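AvrL567-D (Melampsora lini, PDB 2QVT) is a flax rust avirulence protein, probably recognised inside flax cells by matching plant resistance proteins, while its role for the fungus remains unknown. Local coordinates at residues W59-P67 with A120-F128. Numbering follows the deposited sequence.
Sequences WDNEQMTMP and ATRRTIQDF
Ile125 N donates to Thr65 O over 3.0 Å in a nearly straight bond (161°). The same carbonyl oxygen also receives a short CA-H...O contact from Thr124 CA (3.1 Å) and a weak bond from a water that donates more firmly to Ile125 O, so one acceptor ties the two loops together. Ile125 points its side chain toward the 59-67 loop. With CG1 anti to its carbonyl carbon (chi1 -58°), it sets CG1 near the plane of the Trp59 indole, at the ring edge, 3.8 Å from CH2, while CD1 reaches Pro67 CD. Met64 CB covers one face of that indole, Phe41 stacks with the ring and NE1 is bonded to Tyr42 O, contacts that together hold the ring in place. Buried Met66 meets the exposed Arg123: the thioether chain, extended to SD and then bent at chi3 (73°), lays CE over one face of the guanidinium, 3.2 Å from Arg123 NH2. The arginine chain bends to bring its guanidinium over this methyl, and NH2 also donates to a water that in turn donates to Thr65 OG1. That hydroxyl donates to the syn lone pair of Asp60 OD2 over a short 2.5 Å, and Asp60 OD1 accepts from Met66 N from above the carboxylate plane, with weaker bonds from Asn61 N and Thr65 N. The aspartate thus braces the loop that presents Thr65 O. Asn61 OD1 takes the N-H of Gln63 in an Asx turn, combined with a type I turn from Asn61 to Met64. Both turns belong to the loop linking antiparallel strands 55-59 and 67-71 of the three-stranded sheet, docked here against the long connection between strands 98-104 and 141-148 in this all-beta effector.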
ATOM      1  N   TRP A  59      -5.445  -5.170   5.380  1.00 21.85           N
ATOM      2  CA  TRP A  59      -5.915  -4.009   6.162  1.00 22.20           C
ATOM      3  C   TRP A  59      -5.536  -4.163   7.654  1.00 23.83           C
ATOM      4  O   TRP A  59      -5.492  -5.264   8.173  1.00 24.28           O
ATOM      5  CB  TRP A  59      -7.443  -3.880   5.994  1.00 22.10           C
ATOM      6  CG  TRP A  59      -7.825  -3.304   4.681  1.00 21.85           C
ATOM      7  CD1 TRP A  59      -8.514  -3.905   3.655  1.00 22.27           C
ATOM      8  CD2 TRP A  59      -7.460  -2.004   4.210  1.00 21.80           C
ATOM      9  NE1 TRP A  59      -8.636  -3.020   2.602  1.00 23.18           N
ATOM     10  CE2 TRP A  59      -7.999  -1.849   2.936  1.00 23.48           C
ATOM     11  CE3 TRP A  59      -6.743  -0.940   4.770  1.00 22.69           C
ATOM     12  CZ2 TRP A  59      -7.824  -0.673   2.207  1.00 23.40           C
ATOM     13  CZ3 TRP A  59      -6.580   0.203   4.057  1.00 23.43           C
ATOM     14  CH2 TRP A  59      -7.114   0.330   2.781  1.00 24.20           C
ATOM     15  N   ASP A  60      -5.268  -3.054   8.332  1.00 25.51           N
ATOM     16  CA  ASP A  60      -5.020  -3.070   9.781  1.00 26.45           C
ATOM     17  C   ASP A  60      -6.182  -3.611  10.590  1.00 27.46           C
ATOM     18  O   ASP A  60      -6.002  -4.420  11.488  1.00 28.01           O
ATOM     19  CB  ASP A  60      -4.560  -1.688  10.300  1.00 24.35           C
ATOM     20  CG  ASP A  60      -5.531  -0.571   9.999  1.00 26.85           C
ATOM     21  OD1 ASP A  60      -6.405  -0.679   9.077  1.00 24.86           O
ATOM     22  OD2 ASP A  60      -5.397   0.482  10.698  1.00 25.56           O
ATOM     23  N   ASN A  61      -7.386  -3.177  10.256  1.00 29.28           N
ATOM     24  CA  ASN A  61      -8.566  -3.588  10.977  1.00 30.11           C
ATOM     25  C   ASN A  61      -9.765  -3.326  10.076  1.00 31.49           C
ATOM     26  O   ASN A  61      -9.610  -2.982   8.898  1.00 31.63           O
ATOM     27  CB  ASN A  61      -8.649  -2.798  12.306  1.00 29.68           C
ATOM     28  CG  ASN A  61      -8.623  -1.282  12.088  1.00 29.20           C
ATOM     29  OD1 ASN A  61      -9.479  -0.724  11.400  1.00 32.45           O
ATOM     30  ND2 ASN A  61      -7.669  -0.618  12.694  1.00 28.78           N
ATOM     31  N   GLU A  62     -10.959  -3.447  10.648  1.00 33.04           N
ATOM     32  CA  GLU A  62     -12.205  -3.379   9.925  1.00 33.77           C
ATOM     33  C   GLU A  62     -12.515  -1.966   9.491  1.00 32.72           C
ATOM     34  O   GLU A  62     -13.258  -1.770   8.558  1.00 32.23           O
ATOM     35  CB  GLU A  62     -13.321  -3.913  10.801  1.00 34.84           C
ATOM     36  CG  GLU A  62     -14.033  -5.092  10.160  1.00 42.18           C
ATOM     37  CD  GLU A  62     -14.515  -6.119  11.186  1.00 51.39           C
ATOM     38  OE1 GLU A  62     -14.573  -7.341  10.846  1.00 54.03           O
ATOM     39  OE2 GLU A  62     -14.831  -5.691  12.329  1.00 53.55           O
ATOM     40  N   GLN A  63     -11.949  -0.973  10.160  1.00 32.41           N
ATOM     41  CA  GLN A  63     -12.162   0.394   9.693  1.00 32.46           C
ATOM     42  C   GLN A  63     -11.211   0.697   8.512  1.00 30.53           C
ATOM     43  O   GLN A  63     -11.380   1.723   7.859  1.00 30.20           O
ATOM     44  CB  GLN A  63     -11.994   1.499  10.773  1.00 32.53           C
ATOM     45  CG  GLN A  63     -12.116   1.158  12.242  1.00 40.13           C
ATOM     46  CD  GLN A  63     -13.164   0.130  12.579  1.00 45.74           C
ATOM     47  OE1 GLN A  63     -14.360   0.325  12.332  1.00 50.27           O
ATOM     48  NE2 GLN A  63     -12.720  -0.988  13.149  1.00 48.43           N
ATOM     49  N   MET A  64     -10.216  -0.175   8.267  1.00 28.10           N
ATOM     50  CA  MET A  64      -9.382  -0.080   7.060  1.00 26.24           C
ATOM     51  C   MET A  64      -8.726   1.285   7.002  1.00 25.83           C
ATOM     52  O   MET A  64      -8.787   1.956   5.994  1.00 25.64           O
ATOM     53  CB  MET A  64     -10.200  -0.337   5.782  1.00 24.64           C
ATOM     54  CG  MET A  64     -10.881  -1.710   5.753  1.00 25.57           C
ATOM     55  SD  MET A  64     -11.948  -1.979   4.309  1.00 25.74           S
ATOM     56  CE  MET A  64     -13.383  -0.942   4.649  1.00 21.43           C
ATOM     57  N   THR A  65      -8.069   1.683   8.086  1.00 25.98           N
ATOM     58  CA  THR A  65      -7.464   3.004   8.150  1.00 25.43           C
ATOM     59  C   THR A  65      -6.103   3.039   7.470  1.00 24.92           C
ATOM     60  O   THR A  65      -5.616   4.098   7.126  1.00 26.09           O
ATOM     61  CB  THR A  65      -7.362   3.521   9.593  1.00 25.07           C
ATOM     62  OG1 THR A  65      -6.392   2.768  10.298  1.00 27.40           O
ATOM     63  CG2 THR A  65      -8.680   3.375  10.319  1.00 25.49           C
ATOM     64  N   MET A  66      -5.497   1.878   7.254  1.00 24.85           N
ATOM     65  CA  MET A  66      -4.209   1.803   6.592  1.00 24.55           C
ATOM     66  C   MET A  66      -3.901   0.359   6.210  1.00 23.73           C
ATOM     67  O   MET A  66      -4.358  -0.589   6.872  1.00 23.75           O
ATOM     68  CB  MET A  66      -3.075   2.338   7.504  1.00 23.85           C
ATOM     69  CG  MET A  66      -2.761   1.441   8.703  1.00 25.06           C
ATOM     70  SD  MET A  66      -1.372   2.096   9.652  1.00 28.56           S
ATOM     71  CE  MET A  66      -2.152   3.486  10.446  1.00 20.05           C
ATOM     72  N   PRO A  67      -3.074   0.183   5.164  1.00 23.03           N
ATOM     73  CA  PRO A  67      -2.643  -1.172   4.868  1.00 21.92           C
ATOM     74  C   PRO A  67      -1.475  -1.568   5.753  1.00 21.40           C
ATOM     75  O   PRO A  67      -0.724  -0.704   6.258  1.00 21.57           O
ATOM     76  CB  PRO A  67      -2.183  -1.073   3.410  1.00 21.45           C
ATOM     77  CG  PRO A  67      -1.610   0.371   3.325  1.00 23.83           C
ATOM     78  CD  PRO A  67      -2.490   1.193   4.250  1.00 21.70           C
ATOM     79  N   ALA A 120       5.024  14.928   5.959  1.00 47.09           N
ATOM     80  CA  ALA A 120       4.093  14.992   4.813  1.00 46.26           C
ATOM     81  C   ALA A 120       3.465  13.635   4.360  1.00 44.84           C
ATOM     82  O   ALA A 120       2.446  13.617   3.648  1.00 44.84           O
ATOM     83  CB  ALA A 120       4.795  15.689   3.599  1.00 46.69           C
ATOM     84  N   THR A 121       4.088  12.519   4.747  1.00 42.69           N
ATOM     85  CA  THR A 121       3.573  11.171   4.421  1.00 40.22           C
ATOM     86  C   THR A 121       2.259  10.918   5.164  1.00 38.04           C
ATOM     87  O   THR A 121       2.250  10.849   6.363  1.00 37.24           O
ATOM     88  CB  THR A 121       4.644  10.091   4.761  1.00 39.98           C
ATOM     89  OG1 THR A 121       5.857  10.405   4.069  1.00 41.64           O
ATOM     90  CG2 THR A 121       4.212   8.679   4.357  1.00 39.11           C
ATOM     91  N   ARG A 122       1.147  10.815   4.445  1.00 37.43           N
ATOM     92  CA  ARG A 122      -0.144  10.416   5.058  1.00 36.27           C
ATOM     93  C   ARG A 122      -0.019   9.060   5.758  1.00 35.26           C
ATOM     94  O   ARG A 122       0.530   8.116   5.171  1.00 33.55           O
ATOM     95  CB  ARG A 122      -1.252  10.331   3.999  1.00 37.09           C
ATOM     96  CG  ARG A 122      -1.395  11.586   3.129  1.00 38.29           C
ATOM     97  CD  ARG A 122      -2.609  12.373   3.497  1.00 41.51           C
ATOM     98  NE  ARG A 122      -2.333  13.807   3.645  1.00 42.55           N
ATOM     99  CZ  ARG A 122      -2.748  14.547   4.675  1.00 41.99           C
ATOM    100  NH1 ARG A 122      -3.499  14.005   5.622  1.00 40.77           N
ATOM    101  NH2 ARG A 122      -2.426  15.848   4.742  1.00 44.17           N
ATOM    102  N   ARG A 123      -0.527   8.959   6.996  1.00 34.67           N
ATOM    103  CA  ARG A 123      -0.553   7.647   7.668  1.00 34.89           C
ATOM    104  C   ARG A 123      -1.832   6.851   7.388  1.00 31.85           C
ATOM    105  O   ARG A 123      -1.816   5.649   7.391  1.00 30.52           O
ATOM    106  CB  ARG A 123      -0.176   7.703   9.178  1.00 35.62           C
ATOM    107  CG  ARG A 123      -1.192   8.314  10.116  1.00 37.97           C
ATOM    108  CD  ARG A 123      -0.799   8.174  11.635  1.00 39.04           C
ATOM    109  NE  ARG A 123      -1.106   6.850  12.225  1.00 44.55           N
ATOM    110  CZ  ARG A 123      -2.327   6.421  12.579  1.00 45.79           C
ATOM    111  NH1 ARG A 123      -3.395   7.184  12.406  1.00 46.14           N
ATOM    112  NH2 ARG A 123      -2.488   5.204  13.107  1.00 47.19           N
ATOM    113  N   THR A 124      -2.930   7.542   7.114  1.00 29.92           N
ATOM    114  CA  THR A 124      -4.180   6.843   6.894  1.00 27.83           C
ATOM    115  C   THR A 124      -4.753   7.147   5.519  1.00 25.87           C
ATOM    116  O   THR A 124      -4.403   8.158   4.889  1.00 25.04           O
ATOM    117  CB  THR A 124      -5.234   7.158   7.971  1.00 28.30           C
ATOM    118  OG1 THR A 124      -5.621   8.525   7.829  1.00 27.86           O
ATOM    119  CG2 THR A 124      -4.697   6.862   9.367  1.00 26.63           C
ATOM    120  N   ILE A 125      -5.577   6.215   5.056  1.00 23.56           N
ATOM    121  CA  ILE A 125      -6.278   6.308   3.786  1.00 22.62           C
ATOM    122  C   ILE A 125      -7.329   7.448   3.819  1.00 23.65           C
ATOM    123  O   ILE A 125      -8.043   7.616   4.797  1.00 23.37           O
ATOM    124  CB  ILE A 125      -6.869   4.893   3.395  1.00 22.65           C
ATOM    125  CG1 ILE A 125      -5.737   3.859   3.312  1.00 19.99           C
ATOM    126  CG2 ILE A 125      -7.709   4.945   2.067  1.00 19.74           C
ATOM    127  CD1 ILE A 125      -4.639   4.213   2.255  1.00 22.25           C
ATOM    128  N   GLN A 126      -7.350   8.268   2.769  1.00 24.73           N
ATOM    129  CA  GLN A 126      -8.240   9.413   2.664  1.00 24.69           C
ATOM    130  C   GLN A 126      -9.115   9.267   1.408  1.00 23.27           C
ATOM    131  O   GLN A 126      -8.824   8.469   0.543  1.00 22.21           O
ATOM    132  CB  GLN A 126      -7.419  10.705   2.519  1.00 25.88           C
ATOM    133  CG  GLN A 126      -6.296  10.923   3.535  1.00 31.07           C
ATOM    134  CD  GLN A 126      -6.793  11.309   4.917  1.00 38.09           C
ATOM    135  OE1 GLN A 126      -7.889  11.871   5.085  1.00 40.57           O
ATOM    136  NE2 GLN A 126      -5.988  11.003   5.921  1.00 39.58           N
ATOM    137  N   ASP A 127     -10.144  10.102   1.290  1.00 22.60           N
ATOM    138  CA  ASP A 127     -11.064  10.061   0.168  1.00 21.26           C
ATOM    139  C   ASP A 127     -10.325  10.256  -1.160  1.00 21.15           C
ATOM    140  O   ASP A 127     -10.708   9.648  -2.165  1.00 19.44           O
ATOM    141  CB  ASP A 127     -12.145  11.116   0.313  1.00 21.65           C
ATOM    142  CG  ASP A 127     -13.152  10.812   1.469  1.00 23.98           C
ATOM    143  OD1 ASP A 127     -13.195   9.656   1.955  1.00 24.52           O
ATOM    144  OD2 ASP A 127     -13.924  11.744   1.867  1.00 22.90           O
ATOM    145  N   PHE A 128      -9.265  11.070  -1.155  1.00 20.20           N
ATOM    146  CA  PHE A 128      -8.501  11.358  -2.379  1.00 20.43           C
ATOM    147  C   PHE A 128      -7.590  10.197  -2.877  1.00 19.70           C
ATOM    148  O   PHE A 128      -6.999  10.290  -3.943  1.00 20.03           O
ATOM    149  CB  PHE A 128      -7.740  12.722  -2.290  1.00 19.72           C
ATOM    150  CG  PHE A 128      -6.811  12.838  -1.116  1.00 21.24           C
ATOM    151  CD1 PHE A 128      -5.562  12.184  -1.121  1.00 20.39           C
ATOM    152  CD2 PHE A 128      -7.165  13.611  -0.019  1.00 21.74           C
ATOM    153  CE1 PHE A 128      -4.690  12.269  -0.053  1.00 20.11           C
ATOM    154  CE2 PHE A 128      -6.283  13.734   1.076  1.00 21.77           C
ATOM    155  CZ  PHE A 128      -5.034  13.050   1.049  1.00 21.82           C
TER
HETATM  156  O   HOH W   1      -8.361   6.061   6.929  1.00 27.64           O
HETATM  157  O   HOH W   2      -5.567   4.365  12.547  1.00 39.31           O